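Local coordinates for coat protein (Leviviridae sp., PDB 6YFR) that forms the protein shell of a single-stranded RNA bacteriophage, assembling from intertwined dimers into virus-like particles and probably binding the genomic RNA inside, at the interface of chains A and B. Numbering follows the deposited sequence. Chains: chain A/B, coat protein.

The interface of chains A and B. Residues chain A 77-79, 97-98, 100-102; chain B 52, 54, 74-77, 105.
Strands 70-82 of the two subunits run antiparallel across a two-fold axis, with A:Phe77 facing B:Phe77, and so join both sheets into one, as in the coat-protein dimers of this phage family. Beside the axis, A:Ser78 and B:Glu76 pair through their backbones: A:Ser78 N donates to a lone pair of B:Glu76 O at 2.8 Å, and B:Glu76 N donates back to A:Ser78 O in the carbonyl plane. Both bonds bend modestly, near 156° at the hydrogen.

Under this seam, B:Cys75 points toward helix 90-107 of chain A. Its SG, anti to the backbone N (chi1 -175°), lies 3.3 Å from A:Phe77 CE1 at the ring rim and also touches A:Met101 CG. Its CB rests on A:Val97 CG1, which in turn meets B:Val54 CG1 as the two valines pass in opposite directions.

B:Leu105 comes from the helix of chain B, tip to tip with A:Phe77, and sets CD2 over the centre of the ring, 3.4 Å from the centroid; its other methyl, CD1, reaches A:Ile102. Each helix thus packs against the partner's strand, locking the subunits together beyond the strand pairing.

A:Met101 leaves its helix with CG anti to the backbone N, then bends at chi2 (67°) and chi3, crossing B:Phe77 at about a right angle. This curl brings its terminal methyl CE to 3.5 Å from B:Ile52 CB.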
# COMPACT_ATOMS: atom_id res chain seq x y z
N PHE A 77 -14.54 -62.03 -33.36
CA PHE A 77 -15.83 -62.05 -34.03
C PHE A 77 -16.87 -61.48 -33.08
O PHE A 77 -16.89 -61.82 -31.89
CB PHE A 77 -16.21 -63.48 -34.44
CG PHE A 77 -17.68 -63.66 -34.76
CD1 PHE A 77 -18.13 -63.59 -36.07
CD2 PHE A 77 -18.59 -63.95 -33.76
CE1 PHE A 77 -19.47 -63.78 -36.37
CE2 PHE A 77 -19.94 -64.13 -34.05
CZ PHE A 77 -20.38 -64.04 -35.36
N SER A 78 -17.76 -60.65 -33.61
CA SER A 78 -18.85 -60.08 -32.84
C SER A 78 -20.11 -60.01 -33.69
O SER A 78 -20.03 -59.84 -34.91
CB SER A 78 -18.51 -58.68 -32.31
OG SER A 78 -18.57 -57.73 -33.35
N LEU A 79 -21.26 -60.14 -33.04
CA LEU A 79 -22.56 -60.07 -33.70
C LEU A 79 -23.54 -59.37 -32.78
O LEU A 79 -23.58 -59.66 -31.57
CB LEU A 79 -23.07 -61.46 -34.07
CG LEU A 79 -24.48 -61.56 -34.67
CD1 LEU A 79 -24.57 -60.83 -35.99
CD2 LEU A 79 -24.88 -63.02 -34.83
N VAL A 97 -27.11 -62.49 -41.84
CA VAL A 97 -25.86 -61.76 -41.64
C VAL A 97 -24.75 -62.71 -41.21
O VAL A 97 -23.62 -62.65 -41.72
CB VAL A 97 -26.07 -60.63 -40.62
CG1 VAL A 97 -24.74 -60.10 -40.15
CG2 VAL A 97 -26.88 -59.51 -41.25
N LEU A 98 -25.05 -63.61 -40.27
CA LEU A 98 -24.05 -64.59 -39.84
C LEU A 98 -23.63 -65.48 -41.01
O LEU A 98 -22.44 -65.80 -41.17
CB LEU A 98 -24.60 -65.43 -38.69
CG LEU A 98 -23.75 -66.59 -38.20
CD1 LEU A 98 -22.37 -66.10 -37.80
CD2 LEU A 98 -24.43 -67.30 -37.03
N THR A 100 -23.70 -64.69 -44.18
CA THR A 100 -22.88 -63.87 -45.06
C THR A 100 -21.46 -63.76 -44.53
O THR A 100 -20.49 -63.79 -45.30
CB THR A 100 -23.50 -62.48 -45.22
OG1 THR A 100 -24.87 -62.61 -45.62
CG2 THR A 100 -22.75 -61.69 -46.28
N MET A 101 -21.32 -63.64 -43.21
CA MET A 101 -20.00 -63.61 -42.59
C MET A 101 -19.22 -64.88 -42.89
O MET A 101 -18.05 -64.84 -43.30
CB MET A 101 -20.15 -63.41 -41.08
CG MET A 101 -18.84 -63.31 -40.32
SD MET A 101 -17.93 -61.82 -40.76
CE MET A 101 -16.58 -62.56 -41.64
N ILE A 102 -19.86 -66.04 -42.68
CA ILE A 102 -19.19 -67.31 -42.93
C ILE A 102 -18.84 -67.46 -44.41
O ILE A 102 -17.74 -67.90 -44.78
CB ILE A 102 -20.06 -68.47 -42.43
CG1 ILE A 102 -20.34 -68.31 -40.94
CG2 ILE A 102 -19.40 -69.81 -42.71
CD1 ILE A 102 -21.31 -69.32 -40.38
N ILE B 52 -13.42 -58.16 -41.66
CA ILE B 52 -14.64 -58.24 -42.45
C ILE B 52 -15.78 -57.70 -41.59
O ILE B 52 -15.89 -58.04 -40.41
CB ILE B 52 -14.96 -59.68 -42.90
CG1 ILE B 52 -13.78 -60.29 -43.67
CG2 ILE B 52 -16.21 -59.71 -43.76
CD1 ILE B 52 -13.74 -59.88 -45.12
N VAL B 54 -20.05 -56.76 -41.69
CA VAL B 54 -21.35 -56.81 -42.33
C VAL B 54 -22.26 -55.85 -41.58
O VAL B 54 -22.54 -56.05 -40.38
CB VAL B 54 -21.93 -58.23 -42.35
CG1 VAL B 54 -23.28 -58.23 -43.02
CG2 VAL B 54 -20.97 -59.18 -43.06
N ARG B 74 -24.84 -55.57 -36.85
CA ARG B 74 -23.41 -55.51 -37.13
C ARG B 74 -22.77 -56.86 -36.82
O ARG B 74 -22.99 -57.43 -35.74
CB ARG B 74 -22.72 -54.42 -36.31
CG ARG B 74 -22.66 -53.07 -36.98
CD ARG B 74 -21.80 -52.10 -36.19
NE ARG B 74 -21.80 -50.77 -36.79
CZ ARG B 74 -22.68 -49.81 -36.51
NH1 ARG B 74 -23.64 -50.05 -35.62
NH2 ARG B 74 -22.60 -48.63 -37.11
N CYS B 75 -21.97 -57.35 -37.76
CA CYS B 75 -21.18 -58.56 -37.56
C CYS B 75 -19.74 -58.26 -37.97
O CYS B 75 -19.48 -57.95 -39.13
CB CYS B 75 -21.75 -59.72 -38.37
SG CYS B 75 -20.92 -61.30 -38.08
N GLU B 76 -18.82 -58.37 -37.01
CA GLU B 76 -17.43 -57.99 -37.20
C GLU B 76 -16.52 -59.20 -37.04
O GLU B 76 -16.78 -60.10 -36.23
CB GLU B 76 -17.00 -56.91 -36.19
CG GLU B 76 -17.77 -55.60 -36.28
CD GLU B 76 -17.29 -54.72 -37.42
OE1 GLU B 76 -16.35 -55.12 -38.14
OE2 GLU B 76 -17.85 -53.61 -37.58
N PHE B 77 -15.43 -59.20 -37.81
CA PHE B 77 -14.39 -60.21 -37.75
C PHE B 77 -13.05 -59.53 -37.96
O PHE B 77 -12.91 -58.68 -38.85
CB PHE B 77 -14.61 -61.30 -38.81
CG PHE B 77 -13.39 -62.15 -39.10
CD1 PHE B 77 -13.21 -63.36 -38.46
CD2 PHE B 77 -12.44 -61.74 -40.03
CE1 PHE B 77 -12.10 -64.15 -38.74
CE2 PHE B 77 -11.33 -62.52 -40.30
CZ PHE B 77 -11.16 -63.73 -39.65
N LEU B 105 -17.75 -70.91 -34.89
CA LEU B 105 -18.97 -70.34 -35.46
C LEU B 105 -19.97 -71.44 -35.80
O LEU B 105 -21.18 -71.25 -35.69
CB LEU B 105 -18.65 -69.51 -36.70
CG LEU B 105 -17.98 -68.15 -36.52
CD1 LEU B 105 -17.73 -67.49 -37.87
CD2 LEU B 105 -18.82 -67.24 -35.64